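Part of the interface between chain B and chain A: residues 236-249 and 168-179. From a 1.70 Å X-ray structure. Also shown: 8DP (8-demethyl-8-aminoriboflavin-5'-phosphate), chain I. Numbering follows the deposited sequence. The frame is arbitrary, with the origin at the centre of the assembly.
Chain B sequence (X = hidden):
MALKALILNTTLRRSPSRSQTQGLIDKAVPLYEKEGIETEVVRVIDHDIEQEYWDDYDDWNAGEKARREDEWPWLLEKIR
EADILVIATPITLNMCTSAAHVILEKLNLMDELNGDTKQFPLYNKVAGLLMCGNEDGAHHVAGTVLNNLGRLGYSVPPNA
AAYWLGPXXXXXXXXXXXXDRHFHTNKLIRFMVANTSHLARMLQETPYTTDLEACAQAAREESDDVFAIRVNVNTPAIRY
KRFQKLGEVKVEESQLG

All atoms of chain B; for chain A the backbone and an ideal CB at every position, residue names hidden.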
# COMPACT_ATOMS: atom_id res chain seq x y z
N PRO B 236 -9.55 25.58 -7.24
CA PRO B 236 -8.72 24.49 -7.74
C PRO B 236 -8.05 23.70 -6.64
O PRO B 236 -7.40 22.68 -6.93
CB PRO B 236 -7.67 25.21 -8.59
CG PRO B 236 -7.49 26.51 -7.87
CD PRO B 236 -8.84 26.88 -7.29
N ALA B 237 -8.19 24.14 -5.39
CA ALA B 237 -7.49 23.53 -4.27
C ALA B 237 -7.93 22.09 -4.06
O ALA B 237 -9.09 21.74 -4.29
CB ALA B 237 -7.73 24.34 -2.99
N ILE B 238 -6.98 21.24 -3.67
CA ILE B 238 -7.26 19.86 -3.30
C ILE B 238 -6.88 19.58 -1.85
O ILE B 238 -6.99 18.43 -1.41
CB ILE B 238 -6.57 18.86 -4.25
CG1 ILE B 238 -5.05 19.10 -4.30
CG2 ILE B 238 -7.20 18.98 -5.64
CD1 ILE B 238 -4.27 17.96 -5.00
N ARG B 239 -6.42 20.59 -1.12
CA ARG B 239 -6.23 20.52 0.32
C ARG B 239 -7.49 20.02 1.01
O ARG B 239 -8.60 20.46 0.69
CB ARG B 239 -5.88 21.92 0.83
CG ARG B 239 -6.07 22.13 2.30
CD ARG B 239 -5.08 23.12 2.84
NE ARG B 239 -4.83 22.87 4.26
CZ ARG B 239 -5.55 23.39 5.24
NH1 ARG B 239 -6.56 24.21 4.96
NH2 ARG B 239 -5.26 23.10 6.50
N TYR B 240 -7.33 19.12 1.98
CA TYR B 240 -8.51 18.57 2.66
C TYR B 240 -9.13 19.59 3.60
O TYR B 240 -8.43 20.29 4.33
CB TYR B 240 -8.15 17.30 3.43
CG TYR B 240 -7.83 16.19 2.48
CD1 TYR B 240 -8.81 15.69 1.64
CD2 TYR B 240 -6.55 15.67 2.39
CE1 TYR B 240 -8.53 14.68 0.73
CE2 TYR B 240 -6.25 14.67 1.50
CZ TYR B 240 -7.24 14.18 0.68
OH TYR B 240 -6.95 13.19 -0.22
N LYS B 241 -10.46 19.65 3.59
CA LYS B 241 -11.17 20.56 4.48
C LYS B 241 -12.34 19.79 5.07
O LYS B 241 -13.32 19.54 4.36
CB LYS B 241 -11.66 21.81 3.75
CG LYS B 241 -10.64 22.91 3.67
CD LYS B 241 -11.22 24.15 2.99
CE LYS B 241 -10.58 25.42 3.55
NZ LYS B 241 -9.09 25.28 3.66
N ARG B 242 -12.22 19.41 6.34
CA ARG B 242 -13.27 18.60 6.97
C ARG B 242 -14.53 19.41 7.27
O ARG B 242 -15.60 18.81 7.42
CB ARG B 242 -12.73 17.98 8.25
CG ARG B 242 -12.53 18.97 9.37
CD ARG B 242 -11.41 18.56 10.33
NE ARG B 242 -11.37 19.47 11.47
CZ ARG B 242 -10.87 20.70 11.43
NH1 ARG B 242 -10.34 21.19 10.31
NH2 ARG B 242 -10.90 21.45 12.51
N PHE B 243 -14.43 20.73 7.38
CA PHE B 243 -15.58 21.62 7.51
C PHE B 243 -15.56 22.61 6.36
O PHE B 243 -14.56 23.32 6.18
CB PHE B 243 -15.55 22.41 8.81
CG PHE B 243 -15.72 21.58 10.06
CD1 PHE B 243 -16.94 21.03 10.39
CD2 PHE B 243 -14.66 21.43 10.94
CE1 PHE B 243 -17.10 20.31 11.57
CE2 PHE B 243 -14.81 20.72 12.12
CZ PHE B 243 -16.03 20.16 12.43
N GLN B 244 -16.64 22.68 5.59
CA GLN B 244 -16.67 23.60 4.46
C GLN B 244 -17.85 24.57 4.46
O GLN B 244 -17.86 25.48 3.62
CB GLN B 244 -16.63 22.82 3.14
CG GLN B 244 -15.39 21.90 3.08
CD GLN B 244 -15.12 21.30 1.72
OE1 GLN B 244 -15.61 21.80 0.70
NE2 GLN B 244 -14.31 20.24 1.69
N LYS B 245 -18.81 24.42 5.38
CA LYS B 245 -19.89 25.40 5.57
C LYS B 245 -20.60 25.73 4.26
O LYS B 245 -20.88 26.89 3.95
CB LYS B 245 -19.36 26.67 6.24
CG LYS B 245 -18.74 26.44 7.62
CD LYS B 245 -18.42 27.75 8.34
CE LYS B 245 -17.33 28.55 7.66
NZ LYS B 245 -16.90 29.74 8.47
N LEU B 246 -20.87 24.71 3.46
CA LEU B 246 -21.51 24.92 2.16
C LEU B 246 -23.03 24.86 2.22
O LEU B 246 -23.68 25.15 1.21
CB LEU B 246 -20.99 23.89 1.15
CG LEU B 246 -19.46 23.89 0.97
CD1 LEU B 246 -18.97 22.66 0.21
CD2 LEU B 246 -19.00 25.16 0.27
N GLY B 247 -23.61 24.50 3.35
CA GLY B 247 -25.05 24.34 3.43
C GLY B 247 -25.48 22.89 3.30
O GLY B 247 -24.83 22.07 2.64
N GLU B 248 -26.59 22.55 3.96
CA GLU B 248 -27.11 21.19 3.84
C GLU B 248 -27.80 20.99 2.49
O GLU B 248 -28.20 21.95 1.83
CB GLU B 248 -28.11 20.88 4.96
CG GLU B 248 -27.50 20.89 6.35
CD GLU B 248 -28.32 20.10 7.36
OE1 GLU B 248 -29.49 19.77 7.05
OE2 GLU B 248 -27.79 19.81 8.45
N VAL B 249 -27.97 19.73 2.11
CA VAL B 249 -28.67 19.37 0.89
C VAL B 249 -30.08 18.92 1.25
O VAL B 249 -30.26 17.91 1.94
CB VAL B 249 -27.94 18.25 0.12
CG1 VAL B 249 -28.69 17.94 -1.17
CG2 VAL B 249 -26.49 18.63 -0.16
N UNK A 168 -14.87 11.09 -3.87
CA UNK A 168 -13.68 11.78 -4.36
C UNK A 168 -13.84 13.28 -4.17
O UNK A 168 -14.84 13.87 -4.59
CB UNK A 168 -13.42 11.45 -5.83
N UNK A 169 -12.89 13.89 -3.48
CA UNK A 169 -13.00 15.31 -3.19
C UNK A 169 -12.17 15.70 -1.99
O UNK A 169 -11.37 14.92 -1.48
CB UNK A 169 -14.46 15.69 -2.96
N UNK A 170 -12.39 16.94 -1.55
CA UNK A 170 -11.63 17.54 -0.46
C UNK A 170 -12.32 17.39 0.88
O UNK A 170 -11.73 17.77 1.90
CB UNK A 170 -11.38 19.02 -0.75
N UNK A 171 -13.55 16.92 0.89
CA UNK A 171 -14.39 16.96 2.08
C UNK A 171 -15.80 17.37 1.73
O UNK A 171 -16.16 17.48 0.55
CB UNK A 171 -13.81 17.92 3.12
N UNK A 172 -16.62 17.64 2.75
CA UNK A 172 -16.25 17.70 4.17
C UNK A 172 -16.18 16.32 4.85
O UNK A 172 -16.34 15.30 4.17
CB UNK A 172 -17.25 18.58 4.92
N UNK A 173 -15.92 16.31 6.15
CA UNK A 173 -15.76 15.09 6.90
C UNK A 173 -17.05 14.50 7.44
O UNK A 173 -18.16 14.89 7.07
CB UNK A 173 -14.80 15.34 8.06
N UNK A 174 -16.88 13.57 8.38
CA UNK A 174 -17.97 12.78 8.94
C UNK A 174 -19.10 13.65 9.50
O UNK A 174 -20.27 13.31 9.34
CB UNK A 174 -17.43 11.86 10.04
N UNK A 175 -18.76 14.77 10.13
CA UNK A 175 -19.77 15.58 10.82
C UNK A 175 -20.68 16.28 9.81
O UNK A 175 -21.89 16.02 9.77
CB UNK A 175 -19.10 16.61 11.73
N UNK A 176 -20.11 17.15 8.98
CA UNK A 176 -20.93 17.81 7.96
C UNK A 176 -21.50 16.83 6.95
O UNK A 176 -22.56 17.08 6.38
CB UNK A 176 -20.11 18.87 7.23
N UNK A 177 -20.80 15.72 6.71
CA UNK A 177 -21.24 14.71 5.77
C UNK A 177 -22.30 13.77 6.30
O UNK A 177 -22.76 12.89 5.58
CB UNK A 177 -20.03 13.89 5.31
N UNK A 178 -22.69 13.97 7.57
CA UNK A 178 -23.78 13.22 8.23
C UNK A 178 -23.45 11.74 8.35
O UNK A 178 -24.32 10.87 8.21
CB UNK A 178 -25.09 13.39 7.46
N UNK A 179 -22.18 11.45 8.65
CA UNK A 179 -21.74 10.07 8.76
C UNK A 179 -22.37 9.33 9.92
O UNK A 179 -22.44 8.10 9.89
CB UNK A 179 -20.22 10.02 8.90
C4 8DP I . -8.87 13.54 7.12
C5 8DP I . -8.75 14.30 5.79
C8 8DP I . -5.04 16.22 6.64
N3 8DP I . -5.03 12.96 4.06
C2 8DP I . -10.47 13.89 9.12
N2 8DP I . -4.98 17.36 7.53
N1 8DP I . -7.44 13.85 5.16
C6 8DP I . -6.27 14.47 5.47
O6 8DP I . -9.31 15.70 8.16
N4 8DP I . -8.57 12.16 3.99
C12 8DP I . -5.06 14.03 4.90
C13 8DP I . -7.42 12.79 4.32
C14 8DP I . -6.21 12.34 3.77
C15 8DP I . -6.25 11.24 2.91
C16 8DP I . -8.56 11.12 3.18
C1 8DP I . -10.32 14.43 10.55
C3 8DP I . -9.18 14.33 8.40
C7 8DP I . -6.26 15.60 6.33
C9 8DP I . -3.83 15.76 6.05
O1 8DP I . -10.70 12.88 14.08
P1 8DP I . -10.28 13.97 13.08
O2 8DP I . -11.23 15.21 13.24
O3 8DP I . -8.83 14.39 13.26
O4 8DP I . -10.50 13.39 11.59
O5 8DP I . -10.67 12.53 9.18
O7 8DP I . -8.72 12.31 7.21
C10 8DP I . -2.50 16.42 6.36
C11 8DP I . -3.85 14.68 5.20
O8 8DP I . -5.08 10.73 2.33
N5 8DP I . -7.42 10.66 2.64
O9 8DP I . -9.76 10.44 2.84

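Position 168 lies beyond the reach of chain B, so the contact sets no preference; the residue is Ala168(A). At 169 the backbone angles, 157/-170, would jam a CB against the preceding carbonyl, which by itself calls for glycine. Gly169(A) presents its O at the edge of the Tyr240(B) ring, 3.6 Å from CE1.

At 170 CA-to-CB points sideways, and the ideal CB sits 3.4 Å from Arg239(B) O and 4.0 Å from Gln244(B) NE2. A small side chain offering an acceptor to that amide would suit, serine or threonine among others. It is Thr170(A), chi1 p: OG1 accepts from Gln244(B) NE2 at 3.0 Å, while CG2 packs 3.7 Å from Ile238(B) CA. Thr170(A) O accepts from Lys241(B) N (2.8 Å, 170°).

Position 171 points its CB toward chain B, where an ideal CB would lie 2.1 Å from Lys241(B) O and 2.8 Å from Gln244(B) NE2. Both are clashes, and phi/psi of 137/-171 independently demands glycine: Gly171(A).

The peptide bond before 172 is cis, which strongly favours proline. Pro172(A) places CB 3.2 Å from Arg242(B) O, and its CA makes a CA-H...O contact with Lys241(B) O at 3.5 Å.

At 173 a CB would be tight, 3.4 Å from Arg242(B) CB, so glycine fits best. Gly173(A) N donates to Arg242(B) O (2.8 Å, 176°).

Position 174 points sideways with no chain B atom near its CB, leaving the choice open; Tyr174(A) leads away. At 175 the CB points toward chain B, 4.2 Å from Phe243(B) CE1, so an aliphatic or other apolar group would suit. Ile175(A) brings CD1 to 4.1 Å from Phe243(B) CZ.

Position 176 also points toward chain B, facing the backbone amides of Gln244(B) and Lys245(B). Two neighbouring N-H donors call for a carboxylate on a side chain of some length, glutamate best; glutamine has only one acceptor oxygen. Glu176(A) uses both oxygens: OE1 accepts from Gln244(B) N at 2.8 Å and OE2 from Lys245(B) N at 2.9 Å. Water 2 joins its backbone N to Arg242(B) O.

At 177 a CB would point away from chain B but clash with the O of Gly173(A), 2.8 Å off; Gly177(A) avoids this.

Position 178 has positive phi (64/39), closing a type I turn from 175, and asparagine or glycine would be comfortable. Its CB nevertheless points toward chain B, where distant Glu248(B) favours a long cation. Lys178(A), nearly fully extended, forms a salt bridge, NZ to Glu248(B) OE1 at 3.3 Å, its hydrogen bond weak. Position 179 is out of reach: Gly179(A).

Chain A, residues 168-179: AGTGPGYIEGKG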
# COMPACT_ATOMS: atom_id res chain seq x y z
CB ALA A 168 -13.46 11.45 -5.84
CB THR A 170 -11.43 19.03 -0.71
OG1 THR A 170 -12.72 19.64 -0.73
CG2 THR A 170 -10.70 19.27 -2.03
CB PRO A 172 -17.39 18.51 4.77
CG PRO A 172 -18.58 18.11 3.93
CD PRO A 172 -18.02 18.06 2.53
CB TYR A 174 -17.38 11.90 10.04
CG TYR A 174 -18.30 10.98 10.81
CD1 TYR A 174 -18.48 9.65 10.40
CD2 TYR A 174 -18.90 11.39 11.99
CE1 TYR A 174 -19.28 8.78 11.14
CE2 TYR A 174 -19.70 10.53 12.73
CZ TYR A 174 -19.89 9.22 12.29
OH TYR A 174 -20.68 8.35 13.03
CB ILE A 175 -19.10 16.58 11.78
CG1 ILE A 175 -18.49 15.82 12.96
CG2 ILE A 175 -20.13 17.61 12.29
CD1 ILE A 175 -17.63 16.68 13.88
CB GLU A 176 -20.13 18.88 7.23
CG GLU A 176 -20.21 20.24 7.87
CD GLU A 176 -19.44 21.30 7.09
OE1 GLU A 176 -18.78 20.93 6.10
OE2 GLU A 176 -19.53 22.49 7.46
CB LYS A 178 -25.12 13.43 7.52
CG LYS A 178 -25.62 14.88 7.57
CD LYS A 178 -26.93 15.07 6.81
CE LYS A 178 -27.40 16.53 6.89
NZ LYS A 178 -28.56 16.82 5.98
O HOH W 1 -8.33 15.93 -2.70
O HOH W 2 -17.37 17.68 9.11
O HOH W 3 -20.37 21.73 4.00
O HOH W 4 -26.89 17.37 3.66
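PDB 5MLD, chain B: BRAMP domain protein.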